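Local coordinates for protein predicted ATPase involved in replication control, Cdc46/Mcm family (Methanopyrus kandleri AV19, PDB 3F8T) that probably binds ATP and single-stranded DNA, as a homolog of the MCM replicative helicases, at residues 220-224 and 481-486; 443-447 and 487-491. The protein carries 2 engineered substitutions. All coordinates share one frame; numbering follows the deposited sequence.

Interaction 1: residues 220-224 and 481-486; sequences EVGKM and ELVDWY
The indole of Trp-485 lies against Glu-220, whose CB and CG cover one of its faces. CG of Glu-220 sits 3.6 Å from the centroid of the five-membered ring of Trp-485, a CH-pi contact. Obliquely to the ring come Val-221 CG2 and the methyl of Met-224, whose CE stands 3.2 Å from Trp-485 CE3, a close methyl contact; Met-224 SD, also oblique, makes a Met-aromatic contact 5.4 Å from the six-membered-ring centroid of Trp-485. Trp-485 reaches helix 219-229 because its CG lies anti to the backbone N (chi1 -178°). A serine in place of Trp-485 would probably uncover the methylenes of Glu-220 and open a gap beside the Met-224 methyl. Glu-220 bends at chi2, and its carboxylate meets that of Glu-481 from the opposite direction, planes 83° apart. OE1 of Glu-220 is 2.9 Å from OE1 of Glu-481, so one group may well be protonated. Beside this pair, Leu-482 CD2 lies 3.3 Å from Glu-220 OE1. Met-224 and Tyr-486 also pack on strand 373-376. The helical segments 220-224 and 481-486, crossing at -126°, thus join P-loop domain to helical lid, the two-part build of an AAA+ ATPase module.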
loop_
_atom_site.group_PDB
_atom_site.type_symbol
_atom_site.label_atom_id
_atom_site.label_comp_id
_atom_site.label_asym_id
_atom_site.label_seq_id
_atom_site.Cartn_x
_atom_site.Cartn_y
_atom_site.Cartn_z
ATOM N N GLU A 220 16.086 1.466 -20.996
ATOM C CA GLU A 220 15.649 2.695 -20.339
ATOM C C GLU A 220 14.260 2.533 -19.739
ATOM O O GLU A 220 13.999 2.991 -18.627
ATOM C CB GLU A 220 15.650 3.844 -21.340
ATOM C CG GLU A 220 17.007 4.027 -21.999
ATOM C CD GLU A 220 18.035 4.457 -20.991
ATOM O OE1 GLU A 220 17.811 5.507 -20.356
ATOM O OE2 GLU A 220 19.047 3.739 -20.817
ATOM N N VAL A 221 13.379 1.877 -20.486
ATOM C CA VAL A 221 12.024 1.627 -20.029
ATOM C C VAL A 221 12.076 0.817 -18.724
ATOM O O VAL A 221 11.452 1.205 -17.732
ATOM C CB VAL A 221 11.186 0.911 -21.110
ATOM C CG1 VAL A 221 9.835 0.519 -20.560
ATOM C CG2 VAL A 221 11.040 1.814 -22.343
ATOM N N GLY A 222 12.832 -0.285 -18.727
ATOM C CA GLY A 222 13.014 -1.108 -17.513
ATOM C C GLY A 222 13.532 -0.298 -16.331
ATOM O O GLY A 222 13.072 -0.479 -15.198
ATOM N N LYS A 223 14.504 0.578 -16.581
ATOM C CA LYS A 223 15.094 1.393 -15.507
ATOM C C LYS A 223 14.063 2.352 -14.924
ATOM O O LYS A 223 13.965 2.502 -13.722
ATOM C CB LYS A 223 16.313 2.158 -16.015
ATOM C CG LYS A 223 17.541 1.258 -16.307
ATOM C CD LYS A 223 18.669 2.118 -16.809
ATOM C CE LYS A 223 19.929 1.268 -17.001
ATOM N NZ LYS A 223 20.976 2.088 -17.683
ATOM N N MET A 224 13.279 2.989 -15.790
ATOM C CA MET A 224 12.188 3.880 -15.342
ATOM C C MET A 224 11.185 3.168 -14.430
ATOM O O MET A 224 10.821 3.676 -13.373
ATOM C CB MET A 224 11.430 4.421 -16.554
ATOM C CG MET A 224 12.227 5.357 -17.422
ATOM S SD MET A 224 11.138 5.913 -18.768
ATOM C CE MET A 224 12.280 7.052 -19.531
ATOM N N GLU A 481 19.853 11.131 -16.650
ATOM C CA GLU A 481 19.937 10.401 -17.926
ATOM C C GLU A 481 18.560 9.907 -18.370
ATOM O O GLU A 481 18.225 9.964 -19.547
ATOM C CB GLU A 481 20.913 9.227 -17.812
ATOM C CG GLU A 481 21.319 8.596 -19.151
ATOM C CD GLU A 481 20.399 7.464 -19.616
ATOM O OE1 GLU A 481 19.894 6.680 -18.769
ATOM O OE2 GLU A 481 20.194 7.352 -20.847
ATOM N N LEU A 482 17.748 9.439 -17.423
ATOM C CA LEU A 482 16.392 8.980 -17.764
ATOM C C LEU A 482 15.459 10.105 -18.157
ATOM O O LEU A 482 14.677 9.950 -19.092
ATOM C CB LEU A 482 15.772 8.186 -16.611
ATOM C CG LEU A 482 16.473 6.865 -16.278
ATOM C CD1 LEU A 482 15.895 6.288 -14.989
ATOM C CD2 LEU A 482 16.418 5.837 -17.412
ATOM N N VAL A 483 15.523 11.233 -17.446
ATOM C CA VAL A 483 14.683 12.381 -17.792
ATOM C C VAL A 483 15.105 12.906 -19.169
ATOM O O VAL A 483 14.254 13.129 -20.037
ATOM C CB VAL A 483 14.693 13.501 -16.696
ATOM C CG1 VAL A 483 13.937 14.759 -17.179
ATOM C CG2 VAL A 483 14.051 12.994 -15.414
ATOM N N ASP A 484 16.411 13.054 -19.374
ATOM C CA ASP A 484 16.952 13.464 -20.687
ATOM C C ASP A 484 16.531 12.543 -21.837
ATOM O O ASP A 484 16.158 13.013 -22.929
ATOM C CB ASP A 484 18.474 13.553 -20.637
ATOM C CG ASP A 484 18.959 14.794 -19.927
ATOM O OD1 ASP A 484 18.200 15.782 -19.836
ATOM O OD2 ASP A 484 20.105 14.778 -19.449
ATOM N N TRP A 485 16.572 11.238 -21.585
ATOM C CA TRP A 485 16.160 10.244 -22.584
ATOM C C TRP A 485 14.696 10.451 -22.968
ATOM O O TRP A 485 14.371 10.494 -24.154
ATOM C CB TRP A 485 16.408 8.826 -22.066
ATOM C CG TRP A 485 16.068 7.726 -23.035
ATOM C CD1 TRP A 485 16.895 7.163 -23.976
ATOM C CD2 TRP A 485 14.815 7.049 -23.150
ATOM N NE1 TRP A 485 16.221 6.180 -24.673
ATOM C CE2 TRP A 485 14.944 6.090 -24.181
ATOM C CE3 TRP A 485 13.590 7.164 -22.488
ATOM C CZ2 TRP A 485 13.896 5.250 -24.559
ATOM C CZ3 TRP A 485 12.545 6.324 -22.861
ATOM C CH2 TRP A 485 12.709 5.378 -23.885
ATOM N N TYR A 486 13.830 10.593 -21.963
ATOM C CA TYR A 486 12.412 10.942 -22.154
ATOM C C TYR A 486 12.224 12.226 -22.970
ATOM O O TYR A 486 11.460 12.258 -23.948
ATOM C CB TYR A 486 11.720 11.091 -20.782
ATOM C CG TYR A 486 10.481 11.972 -20.780
ATOM C CD1 TYR A 486 9.495 11.809 -21.748
ATOM C CD2 TYR A 486 10.289 12.949 -19.805
ATOM C CE1 TYR A 486 8.358 12.606 -21.771
ATOM C CE2 TYR A 486 9.133 13.771 -19.815
ATOM C CZ TYR A 486 8.174 13.576 -20.807
ATOM O OH TYR A 486 7.001 14.322 -20.868
#

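Interaction 2: residues 443-447 and 487-491; sequences PTLPV and LETAM
Leu-445 points its side chain at residues 487-491 and supplies most of the apolar contact from the 443-447 side. Its CD1 methyl comes within 3.5 Å of Ala-490 CB and also faces Leu-487, with 4.1 Å between Leu-445 CD1 and Leu-487 CD2. Its CG meets the chain of Met-491, which crosses it obliquely, CG to CG at 4.0 Å between Leu-445 and Met-491. The Met-491 side chain is folded, turning at chi2 (-61°) and again at chi3 (-91°), and this double bend carries its CE back along the loop to Pro-443, where it lies 3.7 Å from Pro-443 CB and near the carbonyl carbon. At the other end of the loop segment, Val-447 and Leu-487 cross at about a right angle, CG2 of Val-447 touching CD1 of Leu-487 at 3.6 Å. The two branches of Leu-487 are therefore divided between partners, CD1 to Val-447 and CD2 to Leu-445.

In fold terms, this is a connection between helices laid along the last helix of the AAA-lid domain: residues 443-447, part of the loop between helix 417-439 and helix 449-465, run in extended form. Thr-444 turns away from the contact and packs on Val-434 and Leu-438 of helix 417-439, while Ala-490 also touches Phe-376 of the parallel sheet.

The polar link is made through a water. It accepts from Leu-445 N at 3.0 Å and donates to Leu-487 O at 2.8 Å, joining two backbone groups that do not bond to each other directly. Within the 487-491 segment, Met-491 N gives a backbone hydrogen bond to Glu-488 O, 3.2 Å long.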
loop_
_atom_site.group_PDB
_atom_site.type_symbol
_atom_site.label_atom_id
_atom_site.label_comp_id
_atom_site.label_asym_id
_atom_site.label_seq_id
_atom_site.Cartn_x
_atom_site.Cartn_y
_atom_site.Cartn_z
ATOM N N PRO A 443 12.469 22.619 -32.422
ATOM C CA PRO A 443 11.420 22.304 -31.454
ATOM C C PRO A 443 11.956 21.405 -30.344
ATOM O O PRO A 443 12.595 20.384 -30.611
ATOM C CB PRO A 443 10.363 21.573 -32.292
ATOM C CG PRO A 443 10.630 21.992 -33.694
ATOM C CD PRO A 443 12.117 22.141 -33.771
ATOM N N THR A 444 11.724 21.830 -29.105
ATOM C CA THR A 444 12.221 21.115 -27.937
ATOM C C THR A 444 11.240 21.262 -26.784
ATOM O O THR A 444 10.579 22.299 -26.645
ATOM C CB THR A 444 13.633 21.606 -27.494
ATOM O OG1 THR A 444 13.512 22.713 -26.596
ATOM C CG2 THR A 444 14.467 22.027 -28.669
ATOM N N LEU A 445 11.133 20.222 -25.965
ATOM C CA LEU A 445 10.312 20.303 -24.764
ATOM C C LEU A 445 10.985 21.214 -23.744
ATOM O O LEU A 445 12.215 21.177 -23.602
ATOM C CB LEU A 445 10.058 18.906 -24.175
ATOM C CG LEU A 445 9.078 17.974 -24.901
ATOM C CD1 LEU A 445 9.076 16.575 -24.306
ATOM C CD2 LEU A 445 7.660 18.521 -24.917
ATOM N N PRO A 446 10.194 22.051 -23.040
ATOM C CA PRO A 446 10.797 22.870 -21.984
ATOM C C PRO A 446 11.307 22.012 -20.830
ATOM O O PRO A 446 10.802 20.911 -20.616
ATOM C CB PRO A 446 9.636 23.755 -21.509
ATOM C CG PRO A 446 8.410 22.994 -21.869
ATOM C CD PRO A 446 8.747 22.294 -23.165
ATOM N N VAL A 447 12.308 22.523 -20.121
ATOM C CA VAL A 447 12.790 21.940 -18.882
ATOM C C VAL A 447 12.374 22.893 -17.759
ATOM O O VAL A 447 12.912 24.009 -17.621
ATOM C CB VAL A 447 14.318 21.678 -18.935
ATOM C CG1 VAL A 447 14.890 21.335 -17.559
ATOM C CG2 VAL A 447 14.611 20.558 -19.925
ATOM N N LEU A 487 12.895 13.295 -22.553
ATOM C CA LEU A 487 12.750 14.590 -23.224
ATOM C C LEU A 487 13.215 14.544 -24.686
ATOM O O LEU A 487 12.583 15.145 -25.574
ATOM C CB LEU A 487 13.503 15.675 -22.463
ATOM C CG LEU A 487 12.985 16.055 -21.069
ATOM C CD1 LEU A 487 13.933 17.067 -20.451
ATOM C CD2 LEU A 487 11.549 16.596 -21.089
ATOM N N GLU A 488 14.301 13.820 -24.921
ATOM C CA GLU A 488 14.900 13.722 -26.243
ATOM C C GLU A 488 14.116 12.812 -27.167
ATOM O O GLU A 488 13.809 13.201 -28.296
ATOM C CB GLU A 488 16.381 13.334 -26.148
ATOM C CG GLU A 488 17.242 14.519 -25.683
ATOM C CD GLU A 488 18.604 14.128 -25.092
ATOM O OE1 GLU A 488 19.139 13.054 -25.444
ATOM O OE2 GLU A 488 19.147 14.922 -24.283
ATOM N N THR A 489 13.757 11.627 -26.681
ATOM C CA THR A 489 12.980 10.671 -27.470
ATOM C C THR A 489 11.577 11.175 -27.811
ATOM O O THR A 489 11.038 10.842 -28.874
ATOM C CB THR A 489 12.888 9.297 -26.796
ATOM O OG1 THR A 489 12.196 9.415 -25.539
ATOM C CG2 THR A 489 14.281 8.737 -26.552
ATOM N N ALA A 490 11.002 11.991 -26.923
ATOM C CA ALA A 490 9.682 12.599 -27.145
ATOM C C ALA A 490 9.603 13.410 -28.442
ATOM O O ALA A 490 8.533 13.503 -29.066
ATOM C CB ALA A 490 9.304 13.477 -25.973
ATOM N N MET A 491 10.737 13.995 -28.826
ATOM C CA MET A 491 10.819 14.930 -29.942
ATOM C C MET A 491 11.616 14.398 -31.139
ATOM O O MET A 491 11.717 15.078 -32.156
ATOM C CB MET A 491 11.445 16.252 -29.479
ATOM C CG MET A 491 10.650 17.007 -28.430
ATOM S SD MET A 491 9.000 17.483 -28.992
ATOM C CE MET A 491 9.284 19.101 -29.698
HETATM O O HOH W 1 13.049 17.881 -26.090
#

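Overall arrangement
Followed from the N terminus, the chain first lays down helix 219-229 in the P-loop domain, and residues 220-224 then wait for a partner 257 residues further on. In between come the parallel sheet and most of the lid, including the loop 443-447. Helix 473-489 and the residues just after it supply the second segment of each contact: residues 481-486 close the long loop of interaction 1, and residues 487-491, which follow at once, close the shorter one of interaction 2. The two loops cross rather than nest. With centres about 13 Å apart, they show how one terminal helix can join the ATPase core to the lid and also fasten a connection within the lid.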